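Local coordinates for suppressor protein MPT5 (Saccharomyces cerevisiae, PDB 5BZ5) that binds UGUAA-containing elements in the 3'-UTRs of target mRNAs through its Pumilio homology domain and negatively regulates expression of HO, at residues I297-I302 / C358-L363. Numbering follows the deposited sequence.
Sequences ILLTTI and CNDFSL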
ATOM      1  N   ILE A 297     -21.430  -1.857  18.433  1.00 58.74           N
ATOM      2  CA  ILE A 297     -20.429  -2.869  18.112  1.00 54.31           C
ATOM      3  C   ILE A 297     -19.559  -3.167  19.326  1.00 60.15           C
ATOM      4  O   ILE A 297     -19.311  -4.330  19.657  1.00 58.63           O
ATOM      5  CB  ILE A 297     -19.531  -2.421  16.945  1.00 55.95           C
ATOM      6  CG1 ILE A 297     -20.321  -2.424  15.637  1.00 58.23           C
ATOM      7  CG2 ILE A 297     -18.322  -3.328  16.821  1.00 41.97           C
ATOM      8  CD1 ILE A 297     -19.514  -1.993  14.451  1.00 57.05           C
ATOM      9  N   LEU A 298     -19.106  -2.105  19.984  1.00 62.93           N
ATOM     10  CA  LEU A 298     -18.259  -2.227  21.164  1.00 61.98           C
ATOM     11  C   LEU A 298     -18.943  -3.052  22.248  1.00 64.59           C
ATOM     12  O   LEU A 298     -18.349  -3.984  22.790  1.00 66.39           O
ATOM     13  CB  LEU A 298     -17.887  -0.845  21.702  1.00 62.90           C
ATOM     14  CG  LEU A 298     -17.076  -0.819  22.997  1.00 62.06           C
ATOM     15  CD1 LEU A 298     -15.794  -1.614  22.836  1.00 61.09           C
ATOM     16  CD2 LEU A 298     -16.770   0.614  23.398  1.00 59.74           C
ATOM     17  N   LEU A 299     -20.195  -2.714  22.550  1.00 63.88           N
ATOM     18  CA  LEU A 299     -20.973  -3.457  23.538  1.00 63.24           C
ATOM     19  C   LEU A 299     -21.096  -4.924  23.137  1.00 57.15           C
ATOM     20  O   LEU A 299     -20.970  -5.821  23.971  1.00 52.39           O
ATOM     21  CB  LEU A 299     -22.362  -2.837  23.714  1.00 67.61           C
ATOM     22  CG  LEU A 299     -22.410  -1.447  24.348  1.00 66.91           C
ATOM     23  CD1 LEU A 299     -23.839  -0.937  24.415  1.00 61.06           C
ATOM     24  CD2 LEU A 299     -21.791  -1.483  25.732  1.00 73.38           C
ATOM     25  N   THR A 300     -21.333  -5.158  21.850  1.00 55.25           N
ATOM     26  CA  THR A 300     -21.428  -6.514  21.322  1.00 66.32           C
ATOM     27  C   THR A 300     -20.079  -7.229  21.404  1.00 71.44           C
ATOM     28  O   THR A 300     -20.015  -8.436  21.640  1.00 69.04           O
ATOM     29  CB  THR A 300     -21.905  -6.512  19.857  1.00 65.65           C
ATOM     30  OG1 THR A 300     -23.049  -5.659  19.720  1.00 73.76           O
ATOM     31  CG2 THR A 300     -22.265  -7.919  19.404  1.00 57.79           C
ATOM     32  N   THR A 301     -19.002  -6.475  21.203  1.00 64.74           N
ATOM     33  CA  THR A 301     -17.658  -7.036  21.264  1.00 59.29           C
ATOM     34  C   THR A 301     -17.323  -7.488  22.682  1.00 64.63           C
ATOM     35  O   THR A 301     -16.766  -8.568  22.884  1.00 69.75           O
ATOM     36  CB  THR A 301     -16.610  -6.022  20.778  1.00 56.76           C
ATOM     37  OG1 THR A 301     -16.914  -5.637  19.432  1.00 64.25           O
ATOM     38  CG2 THR A 301     -15.216  -6.625  20.817  1.00 44.27           C
ATOM     39  N   ILE A 302     -17.671  -6.656  23.661  1.00 62.85           N
ATOM     40  CA  ILE A 302     -17.470  -6.998  25.065  1.00 65.16           C
ATOM     41  C   ILE A 302     -18.287  -8.231  25.448  1.00 67.23           C
ATOM     42  O   ILE A 302     -17.850  -9.058  26.248  1.00 70.16           O
ATOM     43  CB  ILE A 302     -17.851  -5.830  25.993  1.00 64.60           C
ATOM     44  CG1 ILE A 302     -17.105  -4.562  25.585  1.00 64.83           C
ATOM     45  CG2 ILE A 302     -17.530  -6.165  27.442  1.00 62.04           C
ATOM     46  CD1 ILE A 302     -17.501  -3.349  26.389  1.00 66.90           C
ATOM     47  N   CYS A 358     -22.907   4.800  28.500  1.00109.20           N
ATOM     48  CA  CYS A 358     -21.842   4.680  29.491  1.00101.98           C
ATOM     49  C   CYS A 358     -22.273   3.857  30.701  1.00 99.71           C
ATOM     50  O   CYS A 358     -21.437   3.302  31.411  1.00 98.29           O
ATOM     51  CB  CYS A 358     -21.361   6.062  29.935  1.00100.01           C
ATOM     52  SG  CYS A 358     -20.689   7.071  28.593  1.00111.77           S
ATOM     53  N   ASN A 359     -23.580   3.781  30.928  1.00 98.08           N
ATOM     54  CA  ASN A 359     -24.117   2.973  32.012  1.00100.21           C
ATOM     55  C   ASN A 359     -23.926   1.480  31.761  1.00102.12           C
ATOM     56  O   ASN A 359     -23.191   0.813  32.486  1.00101.07           O
ATOM     57  CB  ASN A 359     -25.597   3.287  32.235  1.00104.83           C
ATOM     58  CG  ASN A 359     -26.255   2.334  33.213  1.00105.24           C
ATOM     59  OD1 ASN A 359     -26.079   2.454  34.425  1.00106.66           O
ATOM     60  ND2 ASN A 359     -27.027   1.388  32.690  1.00104.81           N
ATOM     61  N   ASP A 360     -24.584   0.958  30.729  1.00107.40           N
ATOM     62  CA  ASP A 360     -24.509  -0.471  30.429  1.00107.24           C
ATOM     63  C   ASP A 360     -23.149  -0.888  29.860  1.00101.03           C
ATOM     64  O   ASP A 360     -22.871  -2.079  29.702  1.00100.05           O
ATOM     65  CB  ASP A 360     -25.662  -0.910  29.515  1.00109.66           C
ATOM     66  CG  ASP A 360     -25.926   0.071  28.391  1.00113.33           C
ATOM     67  OD1 ASP A 360     -26.527  -0.337  27.376  1.00114.85           O
ATOM     68  OD2 ASP A 360     -25.534   1.249  28.520  1.00115.38           O
ATOM     69  N   PHE A 361     -22.304   0.093  29.560  1.00 94.55           N
ATOM     70  CA  PHE A 361     -20.919  -0.184  29.201  1.00 87.12           C
ATOM     71  C   PHE A 361     -20.158  -0.642  30.439  1.00 89.34           C
ATOM     72  O   PHE A 361     -19.489  -1.675  30.426  1.00 87.69           O
ATOM     73  CB  PHE A 361     -20.249   1.058  28.611  1.00 84.36           C
ATOM     74  CG  PHE A 361     -18.757   0.926  28.450  1.00 85.42           C
ATOM     75  CD1 PHE A 361     -18.221   0.183  27.414  1.00 79.16           C
ATOM     76  CD2 PHE A 361     -17.890   1.551  29.333  1.00 88.96           C
ATOM     77  CE1 PHE A 361     -16.851   0.060  27.265  1.00 74.67           C
ATOM     78  CE2 PHE A 361     -16.518   1.431  29.186  1.00 82.53           C
ATOM     79  CZ  PHE A 361     -16.000   0.685  28.151  1.00 72.95           C
ATOM     80  N   SER A 362     -20.273   0.141  31.507  1.00 92.41           N
ATOM     81  CA  SER A 362     -19.600  -0.158  32.764  1.00 84.87           C
ATOM     82  C   SER A 362     -20.106  -1.453  33.381  1.00 77.99           C
ATOM     83  O   SER A 362     -19.358  -2.164  34.045  1.00 77.90           O
ATOM     84  CB  SER A 362     -19.770   0.999  33.750  1.00 84.09           C
ATOM     85  OG  SER A 362     -19.218   2.192  33.227  1.00 86.35           O
ATOM     86  N   LEU A 363     -21.377  -1.760  33.159  1.00 79.96           N
ATOM     87  CA  LEU A 363     -21.949  -2.990  33.687  1.00 90.64           C
ATOM     88  C   LEU A 363     -21.409  -4.201  32.936  1.00 92.66           C
ATOM     89  O   LEU A 363     -21.413  -5.316  33.455  1.00 99.92           O
ATOM     90  CB  LEU A 363     -23.476  -2.951  33.614  1.00 97.67           C
ATOM     91  CG  LEU A 363     -24.148  -1.795  34.355  1.00103.12           C
ATOM     92  CD1 LEU A 363     -25.660  -1.972  34.378  1.00110.68           C
ATOM     93  CD2 LEU A 363     -23.597  -1.671  35.765  1.00100.74           C
TER
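Two helices near the C-terminal end of the Pumilio homology domain, 288-307 and 357-374, pack side by side in the all-helical PUF repeat array, with Phe361 of the second meeting Leu298, Leu299 and Ile302 of the first. The short segments run almost parallel, their axes 10.5 Å apart at the closest approach and inclined by 16°, and Leu299 lies level with Phe361 in the backbone register. With CG anti to the backbone N (chi1 169°), the ring of Phe361 swings towards helix 288-307, bringing its CD1-CE1 side to the methyls of that helix. This side takes both contacts from Leu298 and Ile302. Ile302 reaches it at about a right angle through the outer methyl of its extended CG1 branch, CD1 lying 3.6 Å from CE1 of Phe361. The Leu298 side chain runs at a slant to that of Phe361, its CD2 3.9 Å from the same CE1. Leu299 packs nearer the backbone of the second helix: its CD2 methyl lies near the ring plane at an edge, yet is closest to the backbone, 3.8 Å from CA of Phe361. Its other methyl, CD1, is 4.0 Å from OD1 of Asp360, a van der Waals neighbour at the margin of the contact. Helix 253-271 contacts Leu298 through Phe265 and Ile268, while Leu334 touches Phe361, which extends the apolar layer beyond the helix pair. The contact lies about 14 Å from the bound RNA at the nearest atoms, too far for these residues to touch it. Methyl groups and an aromatic ring make up nearly all of the modest 199 Å² buried, so cohesion between the two segments probably rests on dispersion and the exclusion of water, with no directional polar bond between them.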